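Local structure of cell division control protein (Pyrococcus abyssi, 6RPP) at residues A[59-64]-A[127-132]. The protein is an intein with a HINT fold that probably excises itself from a replicative MCM helicase precursor by protein splicing, joining the flanking host segments. The protein carries 2 engineered substitutions. Sequence-based numbering, arbitrary orientation.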
loop_
_atom_site.group_PDB
_atom_site.type_symbol
_atom_site.label_atom_id
_atom_site.label_comp_id
_atom_site.label_asym_id
_atom_site.label_seq_id
_atom_site.Cartn_x
_atom_site.Cartn_y
_atom_site.Cartn_z
ATOM N N GLU A 59 3.485 15.382 -8.199
ATOM C CA GLU A 59 3.471 16.650 -8.915
ATOM C C GLU A 59 3.825 16.490 -10.385
ATOM O O GLU A 59 3.259 17.181 -11.246
ATOM C CB GLU A 59 4.457 17.630 -8.258
ATOM C CG GLU A 59 4.140 17.967 -6.825
ATOM C CD GLU A 59 4.849 19.237 -6.346
ATOM O OE1 GLU A 59 5.401 19.984 -7.184
ATOM O OE2 GLU A 59 4.811 19.492 -5.146
ATOM N N THR A 60 4.773 15.615 -10.700
ATOM C CA THR A 60 5.275 15.480 -12.066
ATOM C C THR A 60 4.803 14.214 -12.757
ATOM O O THR A 60 4.997 14.072 -13.975
ATOM C CB THR A 60 6.802 15.469 -12.057
ATOM O OG1 THR A 60 7.260 14.251 -11.466
ATOM C CG2 THR A 60 7.347 16.680 -11.284
ATOM N N LEU A 61 4.250 13.281 -11.997
ATOM C CA LEU A 61 3.785 11.973 -12.451
ATOM C C LEU A 61 4.925 11.068 -12.927
ATOM O O LEU A 61 4.689 10.062 -13.574
ATOM C CB LEU A 61 2.705 12.122 -13.525
ATOM C CG LEU A 61 1.260 12.144 -13.049
ATOM C CD1 LEU A 61 1.038 13.278 -12.089
ATOM C CD2 LEU A 61 0.303 12.262 -14.238
ATOM N N LYS A 62 6.160 11.382 -12.576
ATOM C CA LYS A 62 7.283 10.504 -12.877
ATOM C C LYS A 62 7.291 9.353 -11.886
ATOM O O LYS A 62 6.905 9.520 -10.733
ATOM C CB LYS A 62 8.607 11.268 -12.782
ATOM C CG LYS A 62 8.962 12.015 -14.070
ATOM C CD LYS A 62 10.461 12.115 -14.295
ATOM C CE LYS A 62 11.155 12.870 -13.172
ATOM N NZ LYS A 62 12.171 13.839 -13.698
ATOM N N VAL A 63 7.706 8.175 -12.347
ATOM C CA VAL A 63 7.923 7.021 -11.470
ATOM C C VAL A 63 9.411 6.902 -11.211
ATOM O O VAL A 63 10.210 6.865 -12.158
ATOM C CB VAL A 63 7.385 5.726 -12.088
ATOM C CG1 VAL A 63 7.654 4.529 -11.142
ATOM C CG2 VAL A 63 5.930 5.854 -12.419
ATOM N N ARG A 64 9.780 6.815 -9.939
ATOM C CA ARG A 64 11.171 6.812 -9.514
ATOM C C ARG A 64 11.428 5.661 -8.558
ATOM O O ARG A 64 10.550 5.248 -7.797
ATOM C CB ARG A 64 11.554 8.121 -8.801
ATOM C CG ARG A 64 11.860 9.304 -9.708
ATOM C CD ARG A 64 12.613 10.348 -8.916
ATOM N NE ARG A 64 12.586 11.659 -9.554
ATOM C CZ ARG A 64 11.686 12.597 -9.276
ATOM N NH1 ARG A 64 10.747 12.367 -8.361
ATOM N NH2 ARG A 64 11.738 13.766 -9.897
ATOM N N LEU A 127 3.656 0.285 -18.757
ATOM C CA LEU A 127 4.689 1.087 -18.109
ATOM C C LEU A 127 4.286 2.552 -17.949
ATOM O O LEU A 127 5.152 3.381 -17.638
ATOM C CB LEU A 127 6.005 0.979 -18.905
ATOM C CG LEU A 127 6.595 -0.451 -18.777
ATOM C CD1 LEU A 127 7.854 -0.669 -19.598
ATOM C CD2 LEU A 127 6.851 -0.833 -17.300
ATOM N N SER A 128 3.005 2.888 -18.167
ATOM C CA SER A 128 2.512 4.265 -18.148
ATOM C C SER A 128 1.697 4.526 -16.898
ATOM O O SER A 128 0.845 3.710 -16.518
ATOM C CB SER A 128 1.637 4.565 -19.365
ATOM O OG SER A 128 2.404 4.427 -20.555
ATOM N N VAL A 129 1.929 5.690 -16.276
ATOM C CA VAL A 129 1.059 6.086 -15.183
ATOM C C VAL A 129 -0.321 6.384 -15.748
ATOM O O VAL A 129 -0.461 7.059 -16.797
ATOM C CB VAL A 129 1.640 7.300 -14.423
ATOM C CG1 VAL A 129 0.639 7.799 -13.357
ATOM C CG2 VAL A 129 3.018 7.023 -13.852
ATOM N N SER A 130 -1.354 5.901 -15.057
ATOM C CA SER A 130 -2.733 6.044 -15.506
ATOM C C SER A 130 -3.662 6.379 -14.344
ATOM O O SER A 130 -3.592 5.767 -13.263
ATOM C CB SER A 130 -3.193 4.747 -16.191
ATOM O OG SER A 130 -4.597 4.791 -16.425
ATOM N N TRP A 131 -4.539 7.333 -14.561
ATOM C CA TRP A 131 -5.604 7.608 -13.596
ATOM C C TRP A 131 -6.797 6.732 -13.958
ATOM O O TRP A 131 -7.408 6.889 -15.036
ATOM C CB TRP A 131 -5.979 9.095 -13.568
ATOM C CG TRP A 131 -4.855 9.903 -12.984
ATOM C CD1 TRP A 131 -3.932 10.639 -13.673
ATOM C CD2 TRP A 131 -4.551 10.074 -11.606
ATOM N NE1 TRP A 131 -3.066 11.245 -12.806
ATOM C CE2 TRP A 131 -3.429 10.927 -11.525
ATOM C CE3 TRP A 131 -5.122 9.602 -10.425
ATOM C CZ2 TRP A 131 -2.858 11.293 -10.313
ATOM C CZ3 TRP A 131 -4.550 9.972 -9.214
ATOM C CH2 TRP A 131 -3.426 10.797 -9.172
ATOM N N ASP A 132 -7.191 5.845 -13.042
ATOM C CA ASP A 132 -8.025 4.701 -13.365
ATOM C C ASP A 132 -9.273 4.702 -12.477
ATOM O O ASP A 132 -9.150 4.640 -11.249
ATOM C CB ASP A 132 -7.176 3.424 -13.166
ATOM C CG ASP A 132 -7.879 2.158 -13.554
ATOM O OD1 ASP A 132 -9.019 2.190 -14.054
ATOM O OD2 ASP A 132 -7.226 1.091 -13.314
#
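In this intein of the HINT fold, the turn before strand 63-75 and the first part of that strand pack by apolar side chains against the start of strand 128-140, Leu-61 and Val-63 meeting Val-129 and Trp-131 at the protein surface. Val-129 lies in the middle. With its CG1 anti to the backbone N (chi1 174°) and CG2 beside that N, it gives CG2 to Val-63 and CG1 to Leu-61. Val-129 CG2 approaches Val-63 CG2 to 3.4 Å, tighter than usual for two methyl carbons, and also lies 3.5 Å from Leu-61 O. More loosely, Val-129 CG1 lies 4.4 Å from Leu-61 CG. Leu-61 then reaches on to the indole: its CD2 comes to the ring edge, near the ring plane, 3.8 Å from Trp-131 NE1, so the pyrrole edge rather than a face receives the methyl. The turn is an ST turn: Thr-60 OG1 accepts from Lys-62 N at 3.3 Å with a nearly straight N-H...O angle of 162°. Asp-57 OD1 accepts from Thr-60 N, further tying down the turn. Outside the contact, Trp-131 rests on Leu-58 and on Lys-120 and Ala-122 of strand 120-125, while Val-63 touches Tyr-54 and Val-129 touches Leu-56, both of strand 44-56, so the contact links the four-stranded sheet of 44-56 and 63-75 to the six-stranded sheet of 120-125 and 128-140.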